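Local coordinates for protein beta-ketoacyl synthase (Pseudomonas aeruginosa, PDB 4CW4) that condenses acetyl-CoA with malonyl-ACP to give acetoacetyl-ACP, the primer that starts bacterial fatty acid synthesis, at residues A[260-263]-A[264-268]; A[181-185]-A[186-190]. One frame throughout, in Å; residues are numbered along the deposited sequence. Where two conformers were deposited one is given.

Interaction 1 (A[260-263]-A[264-268]); sequences FNSM and PTDFI
Pro264 follows Met263 in the first turn of helix 263-273, and its ring carbon CD lies 3.4 Å from Asn261 O. The type I turn from Phe260 to Met263 leads straight into this turn. Thr265 N makes a weak bond to Ser262 O, while the Thr265 hydroxyl bonds to Ser281. Asp266 answers Ser262 twice. Asp266 N bonds to Ser262 O at 2.9 Å and 166°. Asp266 OD2 accepts a bond from Ser262 OG on the syn side at 2.8 Å, somewhat out of the carboxylate plane. Asp266 OD1 bonds to Asn543 of the second subunit. Ser262 OG sits between its own backbone N and carbonyl carbon (chi1 62°), which turns it to OD2 of Asp266. A backbone bond and a side-chain bond thus join the same two residues. Met263 has two conformers. In one of them it bends at chi2, and Met263 CE comes within 3.4 Å of Asp266 OD2. Phe267 N bonds to Met263 O at 2.9 Å. In that same conformer Met263 SD lies 4.0 Å from Phe267 CE1, an oblique Met-aromatic contact. The buried carboxylate is held at both oxygens, which ties the helix start to the dimer interface and probably favours its charged form.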
# COMPACT_ATOMS: atom_id res chain seq x y z
N PHE A 260 3.42 -5.37 -7.42
CA PHE A 260 2.67 -4.34 -6.70
C PHE A 260 2.06 -4.87 -5.41
O PHE A 260 1.52 -5.99 -5.37
CB PHE A 260 1.53 -3.78 -7.54
CG PHE A 260 1.98 -2.89 -8.65
CD1 PHE A 260 2.64 -1.70 -8.38
CD2 PHE A 260 1.79 -3.24 -9.96
CE1 PHE A 260 3.08 -0.89 -9.38
CE2 PHE A 260 2.23 -2.42 -10.96
CZ PHE A 260 2.87 -1.24 -10.67
N ASN A 261 2.10 -4.04 -4.37
CA ASN A 261 1.62 -4.47 -3.05
C ASN A 261 0.13 -4.74 -2.99
O ASN A 261 -0.34 -5.34 -2.03
CB ASN A 261 2.08 -3.50 -1.95
CG ASN A 261 1.10 -2.39 -1.68
OD1 ASN A 261 0.56 -1.76 -2.59
ND2 ASN A 261 0.87 -2.14 -0.40
N SER A 262 -0.61 -4.31 -4.02
CA SER A 262 -2.04 -4.61 -4.11
C SER A 262 -2.37 -5.97 -4.69
O SER A 262 -3.52 -6.40 -4.66
CB SER A 262 -2.75 -3.54 -4.94
OG SER A 262 -2.24 -3.53 -6.28
N MET A 263 -1.37 -6.64 -5.25
CA MET A 263 -1.65 -7.86 -5.99
C MET A 263 -2.23 -9.02 -5.18
O MET A 263 -3.01 -9.80 -5.73
CB MET A 263 -0.44 -8.28 -6.82
CG MET A 263 -0.26 -7.36 -8.00
SD MET A 263 -1.41 -7.82 -9.35
CE MET A 263 -1.63 -6.25 -10.19
N PRO A 264 -1.91 -9.13 -3.87
CA PRO A 264 -2.62 -10.15 -3.08
C PRO A 264 -4.13 -9.94 -3.08
O PRO A 264 -4.88 -10.90 -3.06
CB PRO A 264 -2.03 -9.98 -1.68
CG PRO A 264 -0.62 -9.54 -1.95
CD PRO A 264 -0.78 -8.57 -3.12
N THR A 265 -4.56 -8.68 -3.12
CA THR A 265 -5.96 -8.29 -3.21
C THR A 265 -6.49 -8.48 -4.64
O THR A 265 -7.54 -9.08 -4.87
CB THR A 265 -6.08 -6.78 -2.86
OG1 THR A 265 -5.39 -6.56 -1.63
CG2 THR A 265 -7.54 -6.36 -2.77
N ASP A 266 -5.75 -7.94 -5.61
CA ASP A 266 -6.19 -8.00 -7.00
C ASP A 266 -6.37 -9.44 -7.47
O ASP A 266 -7.29 -9.74 -8.22
CB ASP A 266 -5.17 -7.30 -7.91
CG ASP A 266 -4.96 -5.83 -7.55
OD1 ASP A 266 -5.90 -5.16 -7.08
OD2 ASP A 266 -3.82 -5.35 -7.75
N PHE A 267 -5.48 -10.34 -7.06
CA PHE A 267 -5.59 -11.74 -7.47
C PHE A 267 -6.87 -12.38 -6.93
O PHE A 267 -7.46 -13.23 -7.57
CB PHE A 267 -4.36 -12.54 -7.02
CG PHE A 267 -3.30 -12.67 -8.08
CD1 PHE A 267 -2.96 -11.60 -8.88
CD2 PHE A 267 -2.65 -13.88 -8.28
CE1 PHE A 267 -2.01 -11.71 -9.86
CE2 PHE A 267 -1.69 -14.00 -9.29
CZ PHE A 267 -1.37 -12.91 -10.08
N ILE A 268 -7.30 -11.99 -5.75
CA ILE A 268 -8.53 -12.55 -5.21
C ILE A 268 -9.76 -12.12 -6.02
O ILE A 268 -10.61 -12.94 -6.35
CB ILE A 268 -8.70 -12.19 -3.73
CG1 ILE A 268 -7.63 -12.90 -2.90
CG2 ILE A 268 -10.08 -12.57 -3.20
CD1 ILE A 268 -7.50 -12.35 -1.51

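Interaction 2 (A[181-185]-A[186-190])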
# COMPACT_ATOMS: atom_id res chain seq x y z
N GLU A 181 2.57 -25.64 -5.66
CA GLU A 181 2.24 -26.93 -6.27
C GLU A 181 0.74 -27.17 -6.31
O GLU A 181 0.27 -28.13 -6.95
CB GLU A 181 2.91 -28.07 -5.50
CG GLU A 181 4.42 -27.99 -5.50
CD GLU A 181 5.07 -29.09 -4.66
OE1 GLU A 181 4.34 -29.81 -3.94
OE2 GLU A 181 6.30 -29.22 -4.72
N LEU A 182 -0.03 -26.32 -5.65
CA LEU A 182 -1.45 -26.59 -5.48
C LEU A 182 -2.36 -26.03 -6.56
O LEU A 182 -3.57 -26.32 -6.56
CB LEU A 182 -1.90 -26.06 -4.13
CG LEU A 182 -1.18 -26.62 -2.90
CD1 LEU A 182 -1.69 -25.90 -1.67
CD2 LEU A 182 -1.38 -28.11 -2.75
N TYR A 183 -1.80 -25.22 -7.46
CA TYR A 183 -2.57 -24.62 -8.55
C TYR A 183 -1.58 -24.19 -9.62
O TYR A 183 -0.37 -24.34 -9.43
CB TYR A 183 -3.43 -23.42 -8.05
CG TYR A 183 -2.63 -22.16 -7.82
CD1 TYR A 183 -1.88 -21.98 -6.66
CD2 TYR A 183 -2.63 -21.15 -8.76
CE1 TYR A 183 -1.15 -20.85 -6.48
CE2 TYR A 183 -1.89 -20.03 -8.59
CZ TYR A 183 -1.15 -19.88 -7.44
OH TYR A 183 -0.38 -18.77 -7.24
N ASN A 184 -2.10 -23.64 -10.72
CA ASN A 184 -1.26 -23.19 -11.83
C ASN A 184 -0.55 -21.87 -11.49
O ASN A 184 -1.03 -20.80 -11.84
CB ASN A 184 -2.09 -23.03 -13.10
CG ASN A 184 -1.29 -22.44 -14.24
OD1 ASN A 184 -0.06 -22.55 -14.28
ND2 ASN A 184 -1.98 -21.79 -15.18
N SER A 185 0.58 -21.98 -10.80
CA SER A 185 1.22 -20.83 -10.16
C SER A 185 2.40 -20.28 -10.95
O SER A 185 3.17 -19.46 -10.42
CB SER A 185 1.71 -21.26 -8.80
OG SER A 185 2.64 -22.32 -8.97
N ARG A 186 2.56 -20.71 -12.19
CA ARG A 186 3.68 -20.28 -13.02
C ARG A 186 3.83 -18.75 -13.02
O ARG A 186 2.87 -18.01 -13.25
CB ARG A 186 3.55 -20.81 -14.45
CG ARG A 186 3.62 -22.32 -14.55
CD ARG A 186 3.38 -22.80 -15.98
NE ARG A 186 3.55 -24.25 -16.13
CZ ARG A 186 2.70 -25.16 -15.66
NH1 ARG A 186 1.61 -24.78 -15.00
NH2 ARG A 186 2.94 -26.45 -15.84
N PHE A 187 5.05 -18.32 -12.73
CA PHE A 187 5.47 -16.92 -12.68
C PHE A 187 4.88 -16.06 -11.56
O PHE A 187 5.13 -14.85 -11.51
CB PHE A 187 5.28 -16.25 -14.03
CG PHE A 187 6.13 -16.83 -15.11
CD1 PHE A 187 7.51 -16.69 -15.07
CD2 PHE A 187 5.56 -17.51 -16.17
CE1 PHE A 187 8.31 -17.22 -16.07
CE2 PHE A 187 6.35 -18.04 -17.17
CZ PHE A 187 7.72 -17.90 -17.12
N HIS A 188 4.14 -16.66 -10.64
CA HIS A 188 3.63 -15.90 -9.51
C HIS A 188 4.65 -15.79 -8.38
O HIS A 188 5.21 -16.80 -7.95
CB HIS A 188 2.39 -16.60 -8.96
CG HIS A 188 1.24 -16.60 -9.90
ND1 HIS A 188 0.11 -17.36 -9.67
CD2 HIS A 188 1.04 -15.95 -11.07
CE1 HIS A 188 -0.74 -17.17 -10.66
NE2 HIS A 188 -0.20 -16.32 -11.52
N PRO A 189 4.87 -14.57 -7.87
CA PRO A 189 5.60 -14.45 -6.60
C PRO A 189 4.99 -15.29 -5.48
O PRO A 189 3.76 -15.54 -5.46
CB PRO A 189 5.48 -12.97 -6.26
CG PRO A 189 5.26 -12.29 -7.55
CD PRO A 189 4.42 -13.25 -8.35
N ARG A 190 5.83 -15.70 -4.54
CA ARG A 190 5.40 -16.56 -3.43
C ARG A 190 4.24 -15.93 -2.65
O ARG A 190 3.32 -16.63 -2.27
CB ARG A 190 6.57 -16.85 -2.51
CG ARG A 190 6.23 -17.78 -1.35
CD ARG A 190 7.49 -18.23 -0.65
NE ARG A 190 7.22 -19.06 0.52
CZ ARG A 190 6.98 -20.37 0.47
NH1 ARG A 190 6.97 -21.01 -0.69
NH2 ARG A 190 6.75 -21.04 1.59
O HOH W 1 0.20 -18.97 -13.81
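Tyr183, two residues before the type II beta turn of Ser185 to His188, bonds through OH to ND1 of His188, the last residue of the turn, at 2.9 Å. Either atom could be the donor. The turn belongs to the loop before helix 190-204, with Pro189 at the N-cap position of that helix. The turn is closed by its own backbone bond, His188 N to Ser185 O, at 3.0 Å. Phe187 takes a positive phi of 68°, as the third position of a type II turn requires.

The tyrosine and histidine rings meet rim to rim. Their planes are 29° apart and the centroids 5.7 Å apart. Tyr183 CE2 lies in plane at the edge of the histidine ring, and neither ring lies over the face of the other. Ser185 CB covers one face of the tyrosine ring near its rim. The carbonyl carbon of Ser185 lies over one face of the imidazole, also toward the rim. Ser185 OG turns back to Gly180 O. Tyr598 meets both rings from elsewhere in the chain.

On the exposed side, Asn184 centres an inverse gamma turn. Its CG is anti to the backbone N (chi1 175°), which carries the amide out beside Arg186. The arginine chain is extended from CG to NE, and the amide and guanidinium planes are steeply inclined to each other. Arg186 NH1 donates to Asn184 OD1 at 2.9 Å. The oxygen lies at the edge of the guanidinium, in its plane, but NH1 approaches Asn184 OD1 from well above the amide plane, away from the direction of its lone pairs. One water bridges the backbone beside this pair: it donates to Asn184 O at 3.0 Å and to Arg186 O at 2.9 Å.

How the interactions relate
Interaction 2 comes first along the chain, in the loop leading into helix 190-204. Interaction 1 follows later, where the loop after helix 255-259 runs into helix 263-273. Both belong to the N-terminal beta-ketoacyl synthase region, and their centres are about 14 Å apart. They touch directly: Phe267 CE2 is 3.6 Å from His188 NE2, and the two rings meet edge-to-face. Leu192 of helix 190-204 also packs on Met263, Pro264 and Phe267. Interaction 1 is buried and reaches the second subunit, whereas interaction 2 lies nearer the surface. The two helix starts are therefore packed together, linking a surface loop to the dimer interface, away from the annotated active-site residues.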